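PDB 3EGL: DegV domain-containing protein Cgl2349/cg2579 from Corynebacterium glutamicum, which binds long-chain fatty acids such as palmitate and may take part in lipid transport or fatty acid metabolism. Local coordinates for residues A[202-216]-A[252-266]. Sequence-based numbering, arbitrary orientation.
With PLM (palmitic acid), chain D.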
loop_
_atom_site.group_PDB
_atom_site.type_symbol
_atom_site.label_atom_id
_atom_site.label_comp_id
_atom_site.label_asym_id
_atom_site.label_seq_id
_atom_site.Cartn_x
_atom_site.Cartn_y
_atom_site.Cartn_z
ATOM N N ARG A 202 15.936 1.880 11.028
ATOM C CA ARG A 202 15.737 2.373 9.680
ATOM C C ARG A 202 15.524 3.875 9.615
ATOM O O ARG A 202 15.873 4.508 8.607
ATOM C CB ARG A 202 14.547 1.656 9.050
ATOM C CG ARG A 202 14.142 2.088 7.643
ATOM C CD ARG A 202 15.183 1.746 6.571
ATOM N NE ARG A 202 14.743 2.213 5.264
ATOM C CZ ARG A 202 14.863 3.465 4.819
ATOM N NH1 ARG A 202 15.417 4.387 5.577
ATOM N NH2 ARG A 202 14.425 3.798 3.607
ATOM N N ALA A 203 14.930 4.428 10.678
ATOM C CA ALA A 203 14.755 5.863 10.856
ATOM C C ALA A 203 16.103 6.605 10.852
ATOM O O ALA A 203 16.230 7.693 10.284
ATOM C CB ALA A 203 14.041 6.114 12.165
ATOM N N ASP A 204 17.084 6.003 11.532
ATOM C CA ASP A 204 18.455 6.500 11.602
ATOM C C ASP A 204 18.507 7.945 12.170
ATOM O O ASP A 204 19.148 8.849 11.600
ATOM C CB ASP A 204 19.121 6.369 10.216
ATOM C CG ASP A 204 20.625 6.519 10.273
ATOM O OD1 ASP A 204 21.271 5.843 11.117
ATOM O OD2 ASP A 204 21.167 7.321 9.475
ATOM N N GLY A 205 17.779 8.152 13.275
ATOM C CA GLY A 205 17.737 9.440 13.960
ATOM C C GLY A 205 16.908 10.529 13.308
ATOM O O GLY A 205 16.875 11.660 13.794
ATOM N N GLU A 206 16.228 10.210 12.218
ATOM C CA GLU A 206 15.407 11.200 11.526
ATOM C C GLU A 206 13.927 10.885 11.698
ATOM O O GLU A 206 13.566 9.728 11.716
ATOM C CB GLU A 206 15.739 11.206 10.046
ATOM C CG GLU A 206 17.195 11.307 9.790
ATOM C CD GLU A 206 17.601 12.703 9.457
ATOM O OE1 GLU A 206 17.558 13.583 10.347
ATOM O OE2 GLU A 206 17.955 12.915 8.282
ATOM N N PRO A 207 13.082 11.931 11.833
ATOM C CA PRO A 207 11.624 11.809 11.902
ATOM C C PRO A 207 11.073 11.006 10.735
ATOM O O PRO A 207 11.586 11.069 9.636
ATOM C CB PRO A 207 11.146 13.257 11.789
ATOM C CG PRO A 207 12.369 14.039 11.304
ATOM C CD PRO A 207 13.496 13.342 11.953
ATOM N N VAL A 208 10.023 10.257 11.008
ATOM C CA VAL A 208 9.465 9.325 10.080
ATOM C C VAL A 208 7.999 9.680 9.920
ATOM O O VAL A 208 7.361 10.174 10.839
ATOM C CB VAL A 208 9.519 7.900 10.683
ATOM C CG1 VAL A 208 9.127 6.850 9.634
ATOM C CG2 VAL A 208 10.909 7.596 11.247
ATOM N N PHE A 209 7.429 9.397 8.768
ATOM C CA PHE A 209 5.980 9.432 8.689
ATOM C C PHE A 209 5.405 7.996 8.741
ATOM O O PHE A 209 5.836 7.141 7.980
ATOM C CB PHE A 209 5.531 10.205 7.451
ATOM C CG PHE A 209 4.092 9.987 7.085
ATOM C CD1 PHE A 209 3.093 10.785 7.629
ATOM C CD2 PHE A 209 3.731 8.980 6.197
ATOM C CE1 PHE A 209 1.755 10.594 7.274
ATOM C CE2 PHE A 209 2.389 8.778 5.853
ATOM C CZ PHE A 209 1.399 9.594 6.407
ATOM N N ILE A 210 4.419 7.753 9.607
ATOM C CA ILE A 210 3.909 6.407 9.820
ATOM C C ILE A 210 2.401 6.250 9.697
ATOM O O ILE A 210 1.614 6.965 10.324
ATOM C CB ILE A 210 4.248 5.884 11.259
ATOM C CG1 ILE A 210 5.744 5.880 11.522
ATOM C CG2 ILE A 210 3.689 4.461 11.466
ATOM C CD1 ILE A 210 6.456 4.679 10.924
ATOM N N ALA A 211 1.998 5.225 8.965
ATOM C CA ALA A 211 0.593 4.892 8.862
ATOM C C ALA A 211 0.405 3.491 9.422
ATOM O O ALA A 211 1.006 2.508 8.936
ATOM C CB ALA A 211 0.130 4.985 7.421
ATOM N N ILE A 212 -0.421 3.383 10.455
ATOM C CA ILE A 212 -0.610 2.086 11.053
ATOM C C ILE A 212 -1.943 1.561 10.618
ATOM O O ILE A 212 -2.965 2.226 10.819
ATOM C CB ILE A 212 -0.526 2.152 12.571
ATOM C CG1 ILE A 212 0.930 2.392 12.976
ATOM C CG2 ILE A 212 -1.045 0.836 13.206
ATOM C CD1 ILE A 212 1.071 3.041 14.358
ATOM N N GLY A 213 -1.919 0.380 10.011
ATOM C CA GLY A 213 -3.120 -0.267 9.502
ATOM C C GLY A 213 -3.547 -1.386 10.415
ATOM O O GLY A 213 -2.712 -2.066 11.042
ATOM N N GLN A 214 -4.852 -1.606 10.499
ATOM C CA GLN A 214 -5.336 -2.715 11.324
ATOM C C GLN A 214 -6.520 -3.404 10.688
ATOM O O GLN A 214 -7.357 -2.780 10.018
ATOM C CB GLN A 214 -5.677 -2.259 12.753
ATOM C CG GLN A 214 -6.794 -1.239 12.854
ATOM C CD GLN A 214 -8.193 -1.861 12.701
ATOM O OE1 GLN A 214 -9.079 -1.242 12.123
ATOM N NE2 GLN A 214 -8.383 -3.095 13.196
ATOM N N ASN A 215 -6.601 -4.699 10.927
ATOM C CA ASN A 215 -7.797 -5.431 10.607
ATOM C C ASN A 215 -8.252 -6.203 11.820
ATOM O O ASN A 215 -7.639 -7.227 12.193
ATOM C CB ASN A 215 -7.578 -6.373 9.423
ATOM C CG ASN A 215 -8.809 -7.185 9.122
ATOM O OD1 ASN A 215 -8.777 -8.400 9.171
ATOM N ND2 ASN A 215 -9.924 -6.515 8.873
ATOM N N GLU A 216 -9.332 -5.705 12.429
ATOM C CA GLU A 216 -9.865 -6.250 13.685
ATOM C C GLU A 216 -8.804 -6.307 14.765
ATOM O O GLU A 216 -8.641 -7.332 15.453
ATOM C CB GLU A 216 -10.439 -7.638 13.449
ATOM C CG GLU A 216 -11.753 -7.558 12.765
ATOM C CD GLU A 216 -12.267 -8.910 12.422
ATOM O OE1 GLU A 216 -12.766 -9.651 13.333
ATOM O OE2 GLU A 216 -12.183 -9.224 11.219
ATOM N N GLY A 252 -5.840 -11.982 7.338
ATOM C CA GLY A 252 -6.561 -12.547 8.457
ATOM C C GLY A 252 -6.866 -11.504 9.518
ATOM O O GLY A 252 -6.338 -10.395 9.444
ATOM N N PRO A 253 -7.714 -11.847 10.506
ATOM C CA PRO A 253 -8.022 -10.926 11.596
ATOM C C PRO A 253 -6.823 -10.742 12.551
ATOM O O PRO A 253 -5.950 -11.613 12.636
ATOM C CB PRO A 253 -9.222 -11.580 12.327
ATOM C CG PRO A 253 -9.314 -12.973 11.834
ATOM C CD PRO A 253 -8.413 -13.144 10.625
ATOM N N GLY A 254 -6.773 -9.584 13.220
ATOM C CA GLY A 254 -5.729 -9.281 14.195
ATOM C C GLY A 254 -4.475 -8.691 13.589
ATOM O O GLY A 254 -3.537 -8.361 14.312
ATOM N N ALA A 255 -4.454 -8.563 12.265
ATOM C CA ALA A 255 -3.282 -8.054 11.550
ATOM C C ALA A 255 -3.122 -6.566 11.743
ATOM O O ALA A 255 -4.110 -5.832 11.741
ATOM C CB ALA A 255 -3.354 -8.378 10.065
ATOM N N VAL A 256 -1.860 -6.164 11.892
ATOM C CA VAL A 256 -1.440 -4.800 12.037
ATOM C C VAL A 256 -0.259 -4.492 11.086
ATOM O O VAL A 256 0.772 -5.170 11.128
ATOM C CB VAL A 256 -1.041 -4.493 13.505
ATOM C CG1 VAL A 256 -0.648 -3.032 13.646
ATOM C CG2 VAL A 256 -2.208 -4.834 14.466
ATOM N N SER A 257 -0.430 -3.492 10.218
ATOM C CA SER A 257 0.606 -3.093 9.275
ATOM C C SER A 257 1.238 -1.741 9.697
ATOM O O SER A 257 0.572 -0.871 10.286
ATOM C CB SER A 257 0.024 -2.988 7.843
ATOM O OG SER A 257 -0.983 -1.965 7.737
ATOM N N VAL A 258 2.526 -1.583 9.381
ATOM C CA VAL A 258 3.214 -0.318 9.561
ATOM C C VAL A 258 3.759 0.096 8.197
ATOM O O VAL A 258 4.606 -0.588 7.636
ATOM C CB VAL A 258 4.374 -0.450 10.574
ATOM C CG1 VAL A 258 5.277 0.819 10.570
ATOM C CG2 VAL A 258 3.831 -0.681 11.960
ATOM N N SER A 259 3.232 1.195 7.647
ATOM C CA SER A 259 3.761 1.768 6.397
ATOM C C SER A 259 4.506 3.012 6.807
ATOM O O SER A 259 3.948 3.889 7.496
ATOM C CB SER A 259 2.643 2.126 5.430
ATOM O OG SER A 259 1.686 1.066 5.287
ATOM N N ALA A 260 5.779 3.085 6.433
ATOM C CA ALA A 260 6.608 4.183 6.888
ATOM C C ALA A 260 7.296 4.854 5.728
ATOM O O ALA A 260 7.739 4.179 4.796
ATOM C CB ALA A 260 7.645 3.670 7.882
ATOM N N VAL A 261 7.407 6.174 5.782
ATOM C CA VAL A 261 8.215 6.904 4.800
ATOM C C VAL A 261 9.343 7.580 5.538
ATOM O O VAL A 261 9.087 8.279 6.504
ATOM C CB VAL A 261 7.372 7.990 4.064
ATOM C CG1 VAL A 261 8.253 8.763 3.009
ATOM C CG2 VAL A 261 6.081 7.355 3.425
ATOM N N PHE A 262 10.579 7.363 5.105
ATOM C CA PHE A 262 11.762 7.787 5.856
ATOM C C PHE A 262 12.465 8.947 5.171
ATOM O O PHE A 262 12.123 9.310 4.051
ATOM C CB PHE A 262 12.732 6.622 6.050
ATOM C CG PHE A 262 12.161 5.486 6.875
ATOM C CD1 PHE A 262 12.338 5.453 8.263
ATOM C CD2 PHE A 262 11.444 4.455 6.270
ATOM C CE1 PHE A 262 11.804 4.405 9.048
ATOM C CE2 PHE A 262 10.906 3.392 7.033
ATOM C CZ PHE A 262 11.091 3.365 8.441
ATOM N N ALA A 263 13.443 9.528 5.870
ATOM C CA ALA A 263 14.266 10.626 5.349
ATOM C C ALA A 263 15.072 10.171 4.144
ATOM O O ALA A 263 15.149 10.884 3.158
ATOM C CB ALA A 263 15.202 11.183 6.436
ATOM N N ASN A 264 15.663 8.986 4.236
ATOM C CA ASN A 264 16.551 8.473 3.193
ATOM C C ASN A 264 16.232 7.102 2.621
ATOM O O ASN A 264 15.367 6.344 3.115
ATOM C CB ASN A 264 17.975 8.370 3.712
ATOM C CG ASN A 264 18.506 9.655 4.197
ATOM O OD1 ASN A 264 18.767 9.805 5.393
ATOM N ND2 ASN A 264 18.703 10.599 3.285
ATOM N N GLN A 265 17.008 6.775 1.601
ATOM C CA GLN A 265 16.975 5.452 1.026
ATOM C C GLN A 265 17.480 4.385 1.975
ATOM O O GLN A 265 18.138 4.671 2.987
ATOM C CB GLN A 265 17.620 5.411 -0.360
ATOM C CG GLN A 265 16.615 5.895 -1.414
ATOM C CD GLN A 265 17.274 6.467 -2.670
ATOM O OE1 GLN A 265 18.061 5.779 -3.333
ATOM N NE2 GLN A 265 16.948 7.729 -3.010
ATOM N N ALA A 266 17.131 3.157 1.602
ATOM C CA ALA A 266 17.148 1.971 2.454
ATOM C C ALA A 266 18.441 1.715 3.257
ATOM O O ALA A 266 19.533 2.153 2.869
ATOM C CB ALA A 266 16.729 0.729 1.607
HETATM C C1 PLM D . -5.808 -9.636 -6.012
HETATM O O1 PLM D . -4.904 -9.506 -6.856
HETATM O O2 PLM D . -6.405 -10.724 -5.958
HETATM C C2 PLM D . -6.182 -8.551 -5.047
HETATM C C3 PLM D . -4.991 -8.295 -4.127
HETATM C C4 PLM D . -4.776 -9.298 -3.023
HETATM C C5 PLM D . -3.328 -9.106 -2.575
HETATM C C6 PLM D . -2.986 -9.914 -1.349
HETATM C C7 PLM D . -1.527 -9.690 -1.020
HETATM C C8 PLM D . -1.135 -10.093 0.410
HETATM C C9 PLM D . -1.647 -9.063 1.419
HETATM C CA PLM D . -0.847 -9.070 2.730
HETATM C CB PLM D . -1.601 -8.421 3.885
HETATM C CC PLM D . -1.976 -6.941 3.717
HETATM C CD PLM D . -0.887 -6.040 4.275
HETATM C CE PLM D . -1.407 -4.695 4.740
HETATM C CF PLM D . -0.895 -3.566 3.839
HETATM C CG PLM D . 0.372 -2.880 4.345
HETATM O O HOH W 1 15.993 7.185 7.160
HETATM O O HOH W 2 13.598 8.872 8.781
HETATM O O HOH W 3 -0.186 0.451 7.001
#
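The backbone oxygen of Ala211 is gripped twice, by the amide N of Ser259 at 2.9 Å in an almost linear bond and by a water that donates to it from 3.1 Å. That water also lies 2.6 Å from both Ser257 OG and Ser259 OG, tying the two hydroxyls to the neighbouring strand. Paired backbone bonds join Phe209 to Val261, Ala211 to Ser259 and Gly213 to Ser257; at Gly213 the donors lie well out of the carbonyl planes, by 30° and 36°, and Ser257 OG sits over its CA. Ser257 CB, on the same face, meets the terminal carbon CG of palmitate at 3.5 Å. On the other face Ile210 CD1 presses on Ala260 CB, and Ile212 CG2 on Val256 CG1, with helix 224-231 against Ile212, Val256 and Val258. Beyond the strands, Phe262 is sandwiched between Arg202 CG, 3.4 Å from the ring centroid, and Val208 CG1. A bend at chi2 (67°) folds the guanidinium of Arg202 flat onto the same ring, while NH2 bonds in plane to Asn264 O and NE pairs with Glu138. At the far end Gly254 and Ala255 both face Asn215, a G1 beta bulge in the antiparallel pair flanked by strands 237-242 and 137-142 in the six-stranded mixed sheet of this DegV fold.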